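Local coordinates for putative PAS/PAC sensor protein (PDB 6HMJ) that senses blue light through a flavin-binding light-oxygen-voltage (LOV) domain and mediates RNA binding and translational regulation, probably through its ANTAR domain, at residues P191-S197 with T351-R356. Residues are numbered along the deposited sequence; the frame is centred on the assembly and turned at random.
Sequences PLRRRLS and TERVER
Two right-handed alpha-helices, residues 192-197 with Pro191 at the N-cap position and residues 351-356, cross at 49° between their N-to-C directions, their axes 8.7 Å apart at closest approach; Arg193 CA and Glu352 CA, 5.7 Å apart, set the register. A general principle is illustrated here: the first turn of a helix leaves backbone NH groups unused, and a carboxylate from elsewhere in the chain can accept from them. Glu352, with chi1 and chi2 both m, curls its carboxylate over the start of helix 192-202, so that OE2 accepts from Arg193 N (2.9 Å) and OE1 from Arg194 N (2.9 Å), while Pro191 CB packs 3.4 Å from Glu352 CD. This pairing joins helix 192-202, packed through Leu192 and Leu196 on helices 114-149 and 172-185, to helix 351-372, which follows the last strand, 340-346, of the flavin-binding PAS (LOV) sheet; Thr351 OG1 hydrogen-bonds Asp349 OD1 and Trp325 N. Arg193 (chi1 m, then extended) returns the interaction, NH1 donating to Glu352 O at 3.2 Å; Arg356 CB lies over one face of the Arg193 guanidinium, and Arg193 NE hydrogen-bonds Ala149 O. Arg356 likewise turns its guanidinium to Phe150 O and Asp151 O. One turn further along, Ser197 OG donates to Glu355 OE2 at 3.0 Å, both residues touching Pro208.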
# COMPACT_ATOMS: atom_id res chain seq x y z
N PRO A 191 -11.88 12.68 -4.35
CA PRO A 191 -11.28 12.62 -3.02
C PRO A 191 -11.04 11.17 -2.62
O PRO A 191 -11.74 10.25 -3.07
CB PRO A 191 -12.31 13.31 -2.12
CG PRO A 191 -13.59 13.24 -2.87
CD PRO A 191 -13.23 13.27 -4.32
N LEU A 192 -10.04 10.96 -1.77
CA LEU A 192 -9.43 9.64 -1.62
C LEU A 192 -10.45 8.58 -1.22
O LEU A 192 -10.49 7.49 -1.80
CB LEU A 192 -8.29 9.70 -0.60
CG LEU A 192 -7.59 8.37 -0.30
CD1 LEU A 192 -7.10 7.72 -1.58
CD2 LEU A 192 -6.44 8.59 0.67
N ARG A 193 -11.28 8.86 -0.21
CA ARG A 193 -12.18 7.82 0.30
C ARG A 193 -13.21 7.41 -0.74
O ARG A 193 -13.49 6.22 -0.91
CB ARG A 193 -12.85 8.29 1.58
CG ARG A 193 -11.88 8.52 2.71
CD ARG A 193 -12.53 9.10 3.94
NE ARG A 193 -11.55 9.34 5.00
CZ ARG A 193 -11.80 10.00 6.12
NH1 ARG A 193 -13.01 10.51 6.35
NH2 ARG A 193 -10.84 10.15 7.02
N ARG A 194 -13.80 8.39 -1.44
CA ARG A 194 -14.65 8.07 -2.58
C ARG A 194 -13.88 7.27 -3.62
O ARG A 194 -14.37 6.26 -4.14
CB ARG A 194 -15.21 9.36 -3.18
CG ARG A 194 -16.00 9.22 -4.48
CD ARG A 194 -17.41 8.69 -4.25
NE ARG A 194 -18.21 8.73 -5.47
CZ ARG A 194 -18.70 9.85 -6.00
NH1 ARG A 194 -18.47 11.02 -5.42
NH2 ARG A 194 -19.42 9.80 -7.11
N ARG A 195 -12.66 7.71 -3.92
CA ARG A 195 -11.83 7.03 -4.91
C ARG A 195 -11.60 5.57 -4.54
O ARG A 195 -11.76 4.67 -5.37
CB ARG A 195 -10.50 7.77 -5.03
CG ARG A 195 -9.70 7.49 -6.28
CD ARG A 195 -8.32 8.11 -6.17
NE ARG A 195 -8.39 9.46 -5.63
CZ ARG A 195 -7.40 10.07 -4.98
NH1 ARG A 195 -6.25 9.45 -4.76
NH2 ARG A 195 -7.58 11.31 -4.53
N LEU A 196 -11.23 5.31 -3.28
CA LEU A 196 -10.94 3.95 -2.86
C LEU A 196 -12.21 3.10 -2.82
O LEU A 196 -12.17 1.91 -3.17
CB LEU A 196 -10.27 3.97 -1.49
CG LEU A 196 -9.64 2.67 -0.97
CD1 LEU A 196 -8.66 2.08 -1.97
CD2 LEU A 196 -8.95 2.95 0.36
N SER A 197 -13.33 3.69 -2.41
CA SER A 197 -14.58 2.94 -2.36
C SER A 197 -14.96 2.40 -3.73
O SER A 197 -15.39 1.24 -3.86
CB SER A 197 -15.70 3.82 -1.81
OG SER A 197 -16.95 3.16 -1.86
N THR A 351 -19.26 13.81 1.91
CA THR A 351 -19.03 12.51 1.28
C THR A 351 -17.91 11.75 1.97
O THR A 351 -18.08 10.59 2.37
CB THR A 351 -18.72 12.71 -0.20
OG1 THR A 351 -19.82 13.37 -0.84
CG2 THR A 351 -18.46 11.37 -0.88
N GLU A 352 -16.74 12.39 2.13
CA GLU A 352 -15.59 11.69 2.70
C GLU A 352 -15.89 11.20 4.11
O GLU A 352 -15.51 10.08 4.48
CB GLU A 352 -14.38 12.61 2.70
CG GLU A 352 -13.81 12.89 1.33
CD GLU A 352 -13.15 11.66 0.73
OE1 GLU A 352 -13.80 10.98 -0.09
OE2 GLU A 352 -11.98 11.37 1.08
N ARG A 353 -16.56 12.02 4.92
CA ARG A 353 -16.95 11.58 6.26
C ARG A 353 -17.90 10.40 6.19
O ARG A 353 -17.76 9.42 6.93
CB ARG A 353 -17.57 12.75 7.02
CG ARG A 353 -17.89 12.45 8.47
CD ARG A 353 -19.36 12.16 8.67
NE ARG A 353 -20.17 13.36 8.57
CZ ARG A 353 -21.50 13.37 8.51
NH1 ARG A 353 -22.18 12.23 8.54
NH2 ARG A 353 -22.14 14.52 8.43
N VAL A 354 -18.91 10.48 5.31
CA VAL A 354 -19.88 9.40 5.18
C VAL A 354 -19.20 8.13 4.70
O VAL A 354 -19.52 7.02 5.15
CB VAL A 354 -21.03 9.82 4.25
CG1 VAL A 354 -21.81 8.60 3.76
CG2 VAL A 354 -21.95 10.80 4.95
N GLU A 355 -18.26 8.26 3.76
CA GLU A 355 -17.56 7.09 3.25
C GLU A 355 -16.82 6.37 4.36
O GLU A 355 -16.81 5.13 4.41
CB GLU A 355 -16.60 7.51 2.13
CG GLU A 355 -16.32 6.41 1.12
CD GLU A 355 -17.52 6.11 0.25
OE1 GLU A 355 -18.01 7.04 -0.43
OE2 GLU A 355 -17.99 4.95 0.27
N ARG A 356 -16.18 7.12 5.26
CA ARG A 356 -15.53 6.50 6.41
C ARG A 356 -16.56 5.87 7.35
O ARG A 356 -16.41 4.72 7.77
CB ARG A 356 -14.69 7.54 7.17
CG ARG A 356 -14.01 6.99 8.42
CD ARG A 356 -13.20 8.06 9.12
NE ARG A 356 -12.43 7.54 10.24
CZ ARG A 356 -12.83 7.57 11.52
NH1 ARG A 356 -14.00 8.11 11.85
NH2 ARG A 356 -12.05 7.06 12.46